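Local coordinates for UDP-N-acetylglucosamine pyrophosphorylase (Entamoeba histolytica, PDB 3OC9), which probably catalyses the transfer of a uridylyl group from UTP to N-acetyl-alpha-D-glucosamine 1-phosphate, giving UDP-N-acetyl-alpha-D-glucosamine and diphosphate, at residues Ile64-Ser67 / Ile68-Thr72; Glu103-Glu106 / Glu107-Tyr111; Lys216-Lys219 / Glu220-Val223; Tyr355-Asn358 / Ile359-Leu362. All coordinates share one frame; numbering follows the deposited sequence.

In the fold
Each of the four contacts is local, made within one unbroken run of chain, so none closes a long loop; they follow one another in series without nesting or crossing. Contact 1 turns the short strand 66-67 into helix 68-87. Contact 2 lies in the first turns of helix 105-114, the helix of a beta-alpha-beta unit, and touches contact 1 where Ser67 OG probably hydrogen-bonds to Tyr111 OH at 2.9 Å. Contact 3 forms the surface loop between strands 209-215 and 225-229; its centre is about 37 Å from that of contact 2, across the chain's centre. Contact 4 lies in helix 347-364, its nearest atoms about 7 Å from those of contact 1.

Contact 1: Ile64-Ser67 / Ile68-Thr72; sequences IPKS and IFQMT
Ile68, first residue of helix 68-87, follows Ser67 directly and turns its branches away onto Leu60 of strand 59-60. Of the Phe69 side chain, CB stays near the serine, 4.0 Å from Ser67 OG; the ring runs on to Leu98 and meets the ring of Phe112. At Gln70 the helix is capped: its backbone N donates to Ser67 OG at 3.1 Å, with an N-H...O angle of 157°. A chi1 of 69° brings the hydroxyl over the first turn, where it can take this bond. Ser67 is therefore the N-cap, set where the short, weakly bonded strand about 66-67 gives way to the helix, and this buried serine has a second probable partner in Tyr111 of helix 105-114. The extended Gln70 side chain crosses that of Lys66 at about a right angle, with Gln70 CD 3.8 Å from Lys66 CG. Both ends of the amide are engaged: Gln70 OE1 accepts from a water at 2.6 Å, and the same water accepts from Ser67 N at 3.1 Å, while NE2 bonds to Glu74. The carboxylate of Glu74 also forms a salt bridge with Lys66 NZ, which has Gln405 as a further partner, so the crossing chains converge on one acid. Met71 N donates to Ser67 O at 3.1 Å, an i to i+4 helical bond; in one of two modelled conformers Met71 CE lies 3.8 Å from Lys66 CB.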
loop_
_atom_site.group_PDB
_atom_site.type_symbol
_atom_site.label_atom_id
_atom_site.label_comp_id
_atom_site.label_asym_id
_atom_site.label_seq_id
_atom_site.Cartn_x
_atom_site.Cartn_y
_atom_site.Cartn_z
ATOM N N ILE A 64 9.364 5.131 20.747
ATOM C CA ILE A 64 8.123 5.907 20.891
ATOM C C ILE A 64 7.021 5.155 20.117
ATOM O O ILE A 64 6.959 5.224 18.880
ATOM C CB ILE A 64 8.273 7.367 20.357
ATOM C CG1 ILE A 64 9.474 8.078 20.994
ATOM C CG2 ILE A 64 6.984 8.173 20.558
ATOM C CD1 ILE A 64 9.426 8.169 22.522
ATOM N N PRO A 65 6.152 4.410 20.832
ATOM C CA PRO A 65 5.223 3.510 20.123
ATOM C C PRO A 65 4.061 4.218 19.416
ATOM O O PRO A 65 3.362 5.031 20.043
ATOM C CB PRO A 65 4.678 2.601 21.235
ATOM C CG PRO A 65 5.371 3.037 22.517
ATOM C CD PRO A 65 5.901 4.410 22.287
ATOM N N LYS A 66 3.854 3.881 18.140
ATOM C CA LYS A 66 2.749 4.424 17.323
ATOM C C LYS A 66 2.061 3.351 16.465
ATOM O O LYS A 66 2.705 2.401 16.026
ATOM C CB LYS A 66 3.253 5.565 16.431
ATOM C CG LYS A 66 3.827 6.763 17.197
ATOM C CD LYS A 66 4.333 7.851 16.258
ATOM C CE LYS A 66 4.972 8.997 17.041
ATOM N NZ LYS A 66 5.686 9.982 16.157
ATOM N N SER A 67 0.749 3.496 16.237
ATOM C CA SER A 67 0.017 2.573 15.353
ATOM C C SER A 67 0.326 2.835 13.873
ATOM O O SER A 67 0.807 3.919 13.516
ATOM C CB SER A 67 -1.507 2.663 15.559
ATOM O OG SER A 67 -2.033 3.905 15.096
ATOM N N ILE A 68 0.021 1.848 13.028
ATOM C CA ILE A 68 0.159 1.992 11.555
ATOM C C ILE A 68 -0.701 3.175 11.054
ATOM O O ILE A 68 -0.223 4.022 10.268
ATOM C CB ILE A 68 -0.188 0.650 10.814
ATOM C CG1 ILE A 68 0.821 -0.469 11.187
ATOM C CG2 ILE A 68 -0.265 0.847 9.290
ATOM C CD1 ILE A 68 0.402 -1.887 10.731
ATOM N N PHE A 69 -1.958 3.247 11.510
ATOM C CA PHE A 69 -2.844 4.384 11.165
ATOM C C PHE A 69 -2.252 5.751 11.576
ATOM O O PHE A 69 -2.378 6.723 10.809
ATOM C CB PHE A 69 -4.259 4.247 11.774
ATOM C CG PHE A 69 -5.212 3.276 11.043
ATOM C CD1 PHE A 69 -5.151 3.061 9.662
ATOM C CD2 PHE A 69 -6.230 2.640 11.768
ATOM C CE1 PHE A 69 -6.066 2.185 9.019
ATOM C CE2 PHE A 69 -7.154 1.779 11.138
ATOM C CZ PHE A 69 -7.058 1.542 9.763
ATOM N N GLN A 70 -1.633 5.839 12.769
ATOM C CA GLN A 70 -0.972 7.090 13.220
ATOM C C GLN A 70 0.222 7.507 12.307
ATOM O O GLN A 70 0.374 8.704 12.023
ATOM C CB GLN A 70 -0.529 7.026 14.708
ATOM C CG GLN A 70 0.165 8.343 15.204
ATOM C CD GLN A 70 0.401 8.401 16.733
ATOM O OE1 GLN A 70 0.041 7.480 17.481
ATOM N NE2 GLN A 70 1.000 9.506 17.193
ATOM N N MET A 71 1.057 6.543 11.886
ATOM C CA MET A 71 2.167 6.776 10.924
ATOM C C MET A 71 1.666 7.449 9.628
ATOM O O MET A 71 2.206 8.484 9.166
ATOM C CB MET A 71 2.859 5.452 10.528
ATOM C CG MET A 71 3.197 4.450 11.640
ATOM S SD MET A 71 4.947 4.310 12.029
ATOM C CE MET A 71 5.123 5.706 13.134
ATOM N N THR A 72 0.639 6.836 9.023
ATOM C CA THR A 72 0.011 7.378 7.798
ATOM C C THR A 72 -0.545 8.804 8.013
ATOM O O THR A 72 -0.310 9.698 7.191
ATOM C CB THR A 72 -1.083 6.404 7.223
ATOM O OG1 THR A 72 -0.527 5.085 7.084
ATOM C CG2 THR A 72 -1.616 6.897 5.848
HETATM O O HOH W 1 -1.116 5.250 17.994
#

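Contact 2: Glu103-Glu106 / Glu107-Tyr111; sequences ETIE and EINNY
The carbonyl oxygen of Glu103 accepts from two waters, and both lead to Glu107. One is itself the acceptor for Glu107 N at 2.9 Å, taking up a first-turn N-H; the other donates to Glu107 OE1 at 2.7 Å, tying the carboxylate back to the start of the helix. With CG anti to the backbone N (chi1 172°) and the chain extended beyond it, Glu107 can also reach His53 ND1 with OE2. Thr104 occupies the N-cap position but forms no capping bond through its side chain; its OG1 is hydrogen-bonded to Thr100 OG1. Thr104 O accepts from Ile108 N at 3.2 Å, and in one of the two conformers modelled for Thr104 its OG1 lies 3.9 Å from Ile108 CD1. One residue on, Ile105 and Asn109 run side by side in the same direction, with Asn109 ND2 3.9 Å from Ile105 CG1. Glu106 and Asn110 do likewise in one of two Asn110 conformers, with Glu106 CG 3.8 Å from Asn110 ND2 and the carboxylate and amide planes 84° apart. Asn110 N donates to Glu106 O at 3.0 Å. This is the N-terminal end of helix 105-114 in the beta-alpha-beta unit between strands 95-100 and 125-134, which Ile105 and Ile108 touch. Along the exposed side, backbone bonds do the holding while the polar ends of Glu106 and Asn110 merely lie near each other; the water-linked Glu107 carboxylate probably gains from the partial positive charge of the helix start.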
loop_
_atom_site.group_PDB
_atom_site.type_symbol
_atom_site.label_atom_id
_atom_site.label_comp_id
_atom_site.label_asym_id
_atom_site.label_seq_id
_atom_site.Cartn_x
_atom_site.Cartn_y
_atom_site.Cartn_z
ATOM N N GLU A 103 -18.959 -5.374 8.910
ATOM C CA GLU A 103 -18.589 -5.956 10.211
ATOM C C GLU A 103 -17.600 -5.110 11.037
ATOM O O GLU A 103 -17.553 -5.236 12.269
ATOM C CB GLU A 103 -18.002 -7.369 10.035
ATOM C CG GLU A 103 -19.001 -8.449 9.598
ATOM C CD GLU A 103 -18.376 -9.852 9.463
ATOM O OE1 GLU A 103 -17.166 -10.039 9.737
ATOM O OE2 GLU A 103 -19.108 -10.783 9.075
ATOM N N THR A 104 -16.830 -4.248 10.363
ATOM C CA THR A 104 -15.744 -3.522 11.035
ATOM C C THR A 104 -15.822 -1.990 10.963
ATOM O O THR A 104 -15.063 -1.298 11.657
ATOM C CB THR A 104 -14.343 -3.944 10.501
ATOM O OG1 THR A 104 -14.230 -3.588 9.116
ATOM C CG2 THR A 104 -14.102 -5.448 10.688
ATOM N N ILE A 105 -16.740 -1.446 10.163
ATOM C CA ILE A 105 -16.830 0.019 9.969
ATOM C C ILE A 105 -17.044 0.868 11.255
ATOM O O ILE A 105 -16.421 1.940 11.429
ATOM C CB ILE A 105 -17.831 0.389 8.812
ATOM C CG1 ILE A 105 -17.753 1.883 8.469
ATOM C CG2 ILE A 105 -19.281 -0.080 9.135
ATOM C CD1 ILE A 105 -18.186 2.238 7.035
ATOM N N GLU A 106 -17.908 0.402 12.159
ATOM C CA GLU A 106 -18.155 1.158 13.398
ATOM C C GLU A 106 -16.900 1.228 14.298
ATOM O O GLU A 106 -16.582 2.298 14.854
ATOM C CB GLU A 106 -19.376 0.599 14.159
ATOM C CG GLU A 106 -19.692 1.344 15.465
ATOM C CD GLU A 106 -20.858 0.741 16.270
ATOM O OE1 GLU A 106 -21.676 -0.019 15.707
ATOM O OE2 GLU A 106 -20.969 1.048 17.481
ATOM N N GLU A 107 -16.193 0.099 14.437
ATOM C CA GLU A 107 -14.963 0.035 15.259
ATOM C C GLU A 107 -13.846 0.987 14.742
ATOM O O GLU A 107 -13.171 1.671 15.529
ATOM C CB GLU A 107 -14.477 -1.426 15.395
ATOM C CG GLU A 107 -13.099 -1.593 16.068
ATOM C CD GLU A 107 -12.645 -3.052 16.258
ATOM O OE1 GLU A 107 -13.127 -3.960 15.534
ATOM O OE2 GLU A 107 -11.777 -3.280 17.137
ATOM N N ILE A 108 -13.677 1.053 13.421
ATOM C CA ILE A 108 -12.666 1.946 12.829
ATOM C C ILE A 108 -13.026 3.434 12.984
ATOM O O ILE A 108 -12.178 4.248 13.354
ATOM C CB ILE A 108 -12.352 1.572 11.346
ATOM C CG1 ILE A 108 -11.756 0.163 11.291
ATOM C CG2 ILE A 108 -11.364 2.583 10.718
ATOM C CD1 ILE A 108 -11.908 -0.520 9.963
ATOM N N ASN A 109 -14.290 3.785 12.733
ATOM C CA ASN A 109 -14.765 5.157 12.950
ATOM C C ASN A 109 -14.550 5.633 14.405
ATOM O O ASN A 109 -14.084 6.760 14.636
ATOM C CB ASN A 109 -16.257 5.296 12.552
ATOM C CG ASN A 109 -16.459 5.581 11.058
ATOM O OD1 ASN A 109 -15.613 6.184 10.397
ATOM N ND2 ASN A 109 -17.628 5.210 10.545
ATOM N N ASN A 110 -14.871 4.760 15.365
ATOM C CA ASN A 110 -14.670 5.064 16.786
ATOM C C ASN A 110 -13.188 5.245 17.140
ATOM O O ASN A 110 -12.847 6.114 17.955
ATOM C CB ASN A 110 -15.295 3.985 17.679
ATOM C CG ASN A 110 -16.808 4.100 17.775
ATOM O OD1 ASN A 110 -17.382 5.171 17.566
ATOM N ND2 ASN A 110 -17.460 2.993 18.103
ATOM N N TYR A 111 -12.312 4.437 16.526
ATOM C CA TYR A 111 -10.860 4.514 16.771
ATOM C C TYR A 111 -10.312 5.902 16.396
ATOM O O TYR A 111 -9.614 6.533 17.205
ATOM C CB TYR A 111 -10.096 3.376 16.049
ATOM C CG TYR A 111 -8.590 3.416 16.248
ATOM C CD1 TYR A 111 -7.752 3.981 15.277
ATOM C CD2 TYR A 111 -7.999 2.901 17.412
ATOM C CE1 TYR A 111 -6.357 4.031 15.457
ATOM C CE2 TYR A 111 -6.600 2.961 17.607
ATOM C CZ TYR A 111 -5.797 3.519 16.612
ATOM O OH TYR A 111 -4.432 3.587 16.779
HETATM O O HOH W 2 -17.337 -2.570 14.162
HETATM O O HOH W 3 -15.477 -4.654 14.517
#

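Contact 3: Lys216-Lys219 / Glu220-Val223; sequences KGFK and EEKV
A chi1 of 63° at Phe218 carries its ring over the backbone of Glu220 and Glu221, and a chi1 of -174° at Glu221 carries the extended acid the other way, toward Gly217. Between them runs a type I beta turn from Phe218 to Glu221, part of the surface loop that joins strands 209-215 and 225-229. The turn is closed by Glu221 N donating to Phe218 O at 3.2 Å, from above the carbonyl plane rather than toward a lone pair. That same N lies over one face of the Phe218 ring, off centre on the CD2 and CE2 side. Glu221 CB makes a CH-pi contact with this ring, 3.9 Å from its centroid and 16° off the normal. At the ring's edge, Glu220 OE1 lies in the plane and 3.5 Å from Phe218 CD2, a position reached because the Glu220 chain bends at chi2. The carboxylate of Glu221 is held at both oxygens: OE1 accepts from Gly217 N at 2.9 Å, nearly along its C-O axis, and OE2 forms a salt bridge with Arg329. Lys216 passes Glu221 in the opposite direction, and its NZ goes to Asn246, with a cation-pi contact to Phe254. A water accepts from this NZ and donates to the carbonyls of Glu221 and Val223, stitching the two arms of the loop together. Lys219 NZ and Glu220 OE2 stay 4.6 Å apart, and one water joins them, accepting from Lys219 NZ at 2.7 Å.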
loop_
_atom_site.group_PDB
_atom_site.type_symbol
_atom_site.label_atom_id
_atom_site.label_comp_id
_atom_site.label_asym_id
_atom_site.label_seq_id
_atom_site.Cartn_x
_atom_site.Cartn_y
_atom_site.Cartn_z
ATOM N N LYS A 216 13.465 -7.722 -9.868
ATOM C CA LYS A 216 13.450 -9.110 -9.313
ATOM C C LYS A 216 14.864 -9.566 -8.894
ATOM O O LYS A 216 15.805 -9.420 -9.664
ATOM C CB LYS A 216 12.840 -10.093 -10.330
ATOM C CG LYS A 216 12.788 -11.581 -9.890
ATOM C CD LYS A 216 11.856 -12.430 -10.796
ATOM C CE LYS A 216 12.044 -13.926 -10.542
ATOM N NZ LYS A 216 10.924 -14.693 -11.224
ATOM N N GLY A 217 14.987 -10.097 -7.680
ATOM C CA GLY A 217 16.305 -10.438 -7.083
ATOM C C GLY A 217 16.859 -11.842 -7.313
ATOM O O GLY A 217 18.093 -12.022 -7.370
ATOM N N PHE A 218 15.971 -12.836 -7.423
ATOM C CA PHE A 218 16.336 -14.256 -7.622
ATOM C C PHE A 218 15.123 -15.051 -8.146
ATOM O O PHE A 218 13.987 -14.587 -8.002
ATOM C CB PHE A 218 16.977 -14.901 -6.350
ATOM C CG PHE A 218 16.066 -14.965 -5.136
ATOM C CD1 PHE A 218 15.827 -13.835 -4.356
ATOM C CD2 PHE A 218 15.470 -16.178 -4.762
ATOM C CE1 PHE A 218 14.986 -13.893 -3.228
ATOM C CE2 PHE A 218 14.641 -16.257 -3.641
ATOM C CZ PHE A 218 14.386 -15.113 -2.870
ATOM N N LYS A 219 15.364 -16.221 -8.754
ATOM C CA LYS A 219 14.307 -16.994 -9.460
ATOM C C LYS A 219 13.084 -17.359 -8.595
ATOM O O LYS A 219 11.925 -17.278 -9.051
ATOM C CB LYS A 219 14.896 -18.261 -10.116
ATOM C CG LYS A 219 13.872 -19.166 -10.848
ATOM C CD LYS A 219 14.540 -20.454 -11.357
ATOM C CE LYS A 219 13.550 -21.466 -11.942
ATOM N NZ LYS A 219 12.556 -21.994 -10.944
ATOM N N GLU A 220 13.346 -17.754 -7.348
ATOM C CA GLU A 220 12.300 -18.226 -6.440
ATOM C C GLU A 220 11.697 -17.128 -5.553
ATOM O O GLU A 220 10.977 -17.436 -4.582
ATOM C CB GLU A 220 12.837 -19.381 -5.563
ATOM C CG GLU A 220 13.488 -20.554 -6.334
ATOM C CD GLU A 220 14.946 -20.311 -6.748
ATOM O OE1 GLU A 220 15.568 -19.316 -6.311
ATOM O OE2 GLU A 220 15.489 -21.133 -7.523
ATOM N N GLU A 221 11.980 -15.857 -5.857
ATOM C CA GLU A 221 11.391 -14.748 -5.087
ATOM C C GLU A 221 9.852 -14.736 -5.223
ATOM O O GLU A 221 9.343 -14.810 -6.338
ATOM C CB GLU A 221 11.995 -13.389 -5.500
ATOM C CG GLU A 221 11.510 -12.231 -4.614
ATOM C CD GLU A 221 11.954 -10.851 -5.049
ATOM O OE1 GLU A 221 12.719 -10.699 -6.020
ATOM O OE2 GLU A 221 11.507 -9.881 -4.406
ATOM N N LYS A 222 9.132 -14.653 -4.094
ATOM C CA LYS A 222 7.649 -14.706 -4.095
ATOM C C LYS A 222 7.027 -13.346 -4.433
ATOM O O LYS A 222 6.439 -12.678 -3.572
ATOM C CB LYS A 222 7.100 -15.214 -2.742
ATOM C CG LYS A 222 7.771 -16.469 -2.182
ATOM C CD LYS A 222 7.375 -17.717 -2.933
ATOM C CE LYS A 222 7.789 -18.990 -2.189
ATOM N NZ LYS A 222 6.794 -19.371 -1.133
ATOM N N VAL A 223 7.186 -12.943 -5.691
ATOM C CA VAL A 223 6.624 -11.698 -6.216
ATOM C C VAL A 223 6.027 -11.953 -7.626
ATOM O O VAL A 223 6.602 -12.698 -8.420
ATOM C CB VAL A 223 7.710 -10.554 -6.221
ATOM C CG1 VAL A 223 8.809 -10.797 -7.268
ATOM C CG2 VAL A 223 7.076 -9.199 -6.420
HETATM O O HOH W 4 9.111 -14.000 -8.980
HETATM O O HOH W 5 13.885 -23.333 -8.993
#

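Contact 4: Tyr355-Asn358 / Ile359-Leu362; sequences YRLN and IYYL
Four consecutive i to i+4 backbone bonds join Tyr355-Asn358 to Ile359-Leu362 as regular alpha helix, from Ile359 N to Tyr355 O at 3.2 Å through to Leu362 N to Asn358 O at 3.1 Å. The side chains meet most fully where Leu357 reaches the ring of Tyr361, one turn later. A chi1 of -179° sends the leucine outward from the helix, and the turn at chi2 (57°) brings its CD1 methyl over one face of the ring, off centre and nearer CE2 and CZ. The CH-pi contact measures 4.0 Å from Leu357 CD1 to the ring centroid of Tyr361. Leu357 CG adds a contact of 3.7 Å to Tyr361 CE2. Tyr360 is placed differently: Leu357 O lies at the edge of its ring, near the plane, and apolar contact is looser, with Leu357 CD1 4.3 Å from Tyr360 CD2. On another side, Ile359 CG1 packs 3.4 Å from Tyr355 O. Leu362 likewise sets CG 3.6 Å from Asn358 O; both oxygens already accept the i to i+4 bonds of the helix. The helix, 347-364, packs with several faces. Leu357 and Tyr360 lie against helix 329-332, Ile359 and Leu362 against strands 368-370 and 377-379, and the amide of the buried Asn358 hydrogen-bonds through ND2 to Cys377 O, while Tyr355 OH reaches Glu378 of that same strand.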
loop_
_atom_site.group_PDB
_atom_site.type_symbol
_atom_site.label_atom_id
_atom_site.label_comp_id
_atom_site.label_asym_id
_atom_site.label_seq_id
_atom_site.Cartn_x
_atom_site.Cartn_y
_atom_site.Cartn_z
ATOM N N TYR A 355 15.577 2.173 10.774
ATOM C CA TYR A 355 16.770 2.772 11.393
ATOM C C TYR A 355 17.880 3.054 10.361
ATOM O O TYR A 355 18.492 4.125 10.395
ATOM C CB TYR A 355 17.306 1.905 12.552
ATOM C CG TYR A 355 16.444 1.840 13.815
ATOM C CD1 TYR A 355 15.309 2.649 13.973
ATOM C CD2 TYR A 355 16.773 0.962 14.865
ATOM C CE1 TYR A 355 14.508 2.581 15.138
ATOM C CE2 TYR A 355 15.982 0.891 16.038
ATOM C CZ TYR A 355 14.855 1.703 16.165
ATOM O OH TYR A 355 14.077 1.646 17.323
ATOM N N ARG A 356 18.114 2.118 9.430
ATOM C CA ARG A 356 19.167 2.280 8.413
ATOM C C ARG A 356 18.832 3.398 7.408
ATOM O O ARG A 356 19.719 4.177 7.016
ATOM C CB ARG A 356 19.451 0.946 7.686
ATOM C CG ARG A 356 20.188 -0.098 8.547
ATOM C CD ARG A 356 20.277 -1.464 7.840
ATOM N NE ARG A 356 20.890 -2.488 8.691
ATOM C CZ ARG A 356 21.171 -3.735 8.303
ATOM N NH1 ARG A 356 20.897 -4.147 7.065
ATOM N NH2 ARG A 356 21.731 -4.581 9.158
ATOM N N LEU A 357 17.558 3.479 6.998
ATOM C CA LEU A 357 17.098 4.594 6.154
ATOM C C LEU A 357 17.334 5.975 6.819
ATOM O O LEU A 357 17.804 6.929 6.161
ATOM C CB LEU A 357 15.611 4.410 5.775
ATOM C CG LEU A 357 14.991 5.484 4.872
ATOM C CD1 LEU A 357 15.763 5.632 3.546
ATOM C CD2 LEU A 357 13.483 5.188 4.622
ATOM N N ASN A 358 17.012 6.085 8.108
ATOM C CA ASN A 358 17.123 7.358 8.820
ATOM C C ASN A 358 18.594 7.838 8.947
ATOM O O ASN A 358 18.886 9.039 8.823
ATOM C CB ASN A 358 16.428 7.280 10.198
ATOM C CG ASN A 358 14.907 7.148 10.090
ATOM O OD1 ASN A 358 14.312 7.503 9.071
ATOM N ND2 ASN A 358 14.277 6.648 11.149
ATOM N N ILE A 359 19.507 6.891 9.134
ATOM C CA ILE A 359 20.967 7.179 9.108
ATOM C C ILE A 359 21.428 7.718 7.736
ATOM O O ILE A 359 22.144 8.737 7.660
ATOM C CB ILE A 359 21.788 5.931 9.510
ATOM C CG1 ILE A 359 21.485 5.554 10.963
ATOM C CG2 ILE A 359 23.296 6.162 9.290
ATOM C CD1 ILE A 359 22.030 4.192 11.372
ATOM N N TYR A 360 21.003 7.045 6.664
ATOM C CA TYR A 360 21.235 7.505 5.289
ATOM C C TYR A 360 20.758 8.953 5.053
ATOM O O TYR A 360 21.496 9.758 4.461
ATOM C CB TYR A 360 20.623 6.504 4.270
ATOM C CG TYR A 360 20.559 6.993 2.810
ATOM C CD1 TYR A 360 21.650 6.831 1.949
ATOM C CD2 TYR A 360 19.402 7.602 2.300
ATOM C CE1 TYR A 360 21.593 7.268 0.619
ATOM C CE2 TYR A 360 19.339 8.052 0.969
ATOM C CZ TYR A 360 20.436 7.880 0.138
ATOM O OH TYR A 360 20.394 8.316 -1.180
ATOM N N TYR A 361 19.544 9.291 5.507
ATOM C CA TYR A 361 18.997 10.646 5.314
ATOM C C TYR A 361 19.827 11.714 6.089
ATOM O O TYR A 361 20.113 12.811 5.564
ATOM C CB TYR A 361 17.505 10.705 5.695
ATOM C CG TYR A 361 16.531 10.138 4.636
ATOM C CD1 TYR A 361 16.819 10.220 3.257
ATOM C CD2 TYR A 361 15.303 9.568 5.026
ATOM C CE1 TYR A 361 15.899 9.714 2.277
ATOM C CE2 TYR A 361 14.385 9.061 4.057
ATOM C CZ TYR A 361 14.697 9.145 2.693
ATOM O OH TYR A 361 13.806 8.645 1.732
ATOM N N LEU A 362 20.225 11.387 7.316
ATOM C CA LEU A 362 21.101 12.284 8.091
ATOM C C LEU A 362 22.431 12.592 7.374
ATOM O O LEU A 362 22.862 13.747 7.350
ATOM C CB LEU A 362 21.357 11.738 9.505
ATOM C CG LEU A 362 20.255 11.925 10.555
ATOM C CD1 LEU A 362 20.496 11.043 11.806
ATOM C CD2 LEU A 362 20.044 13.401 10.966
#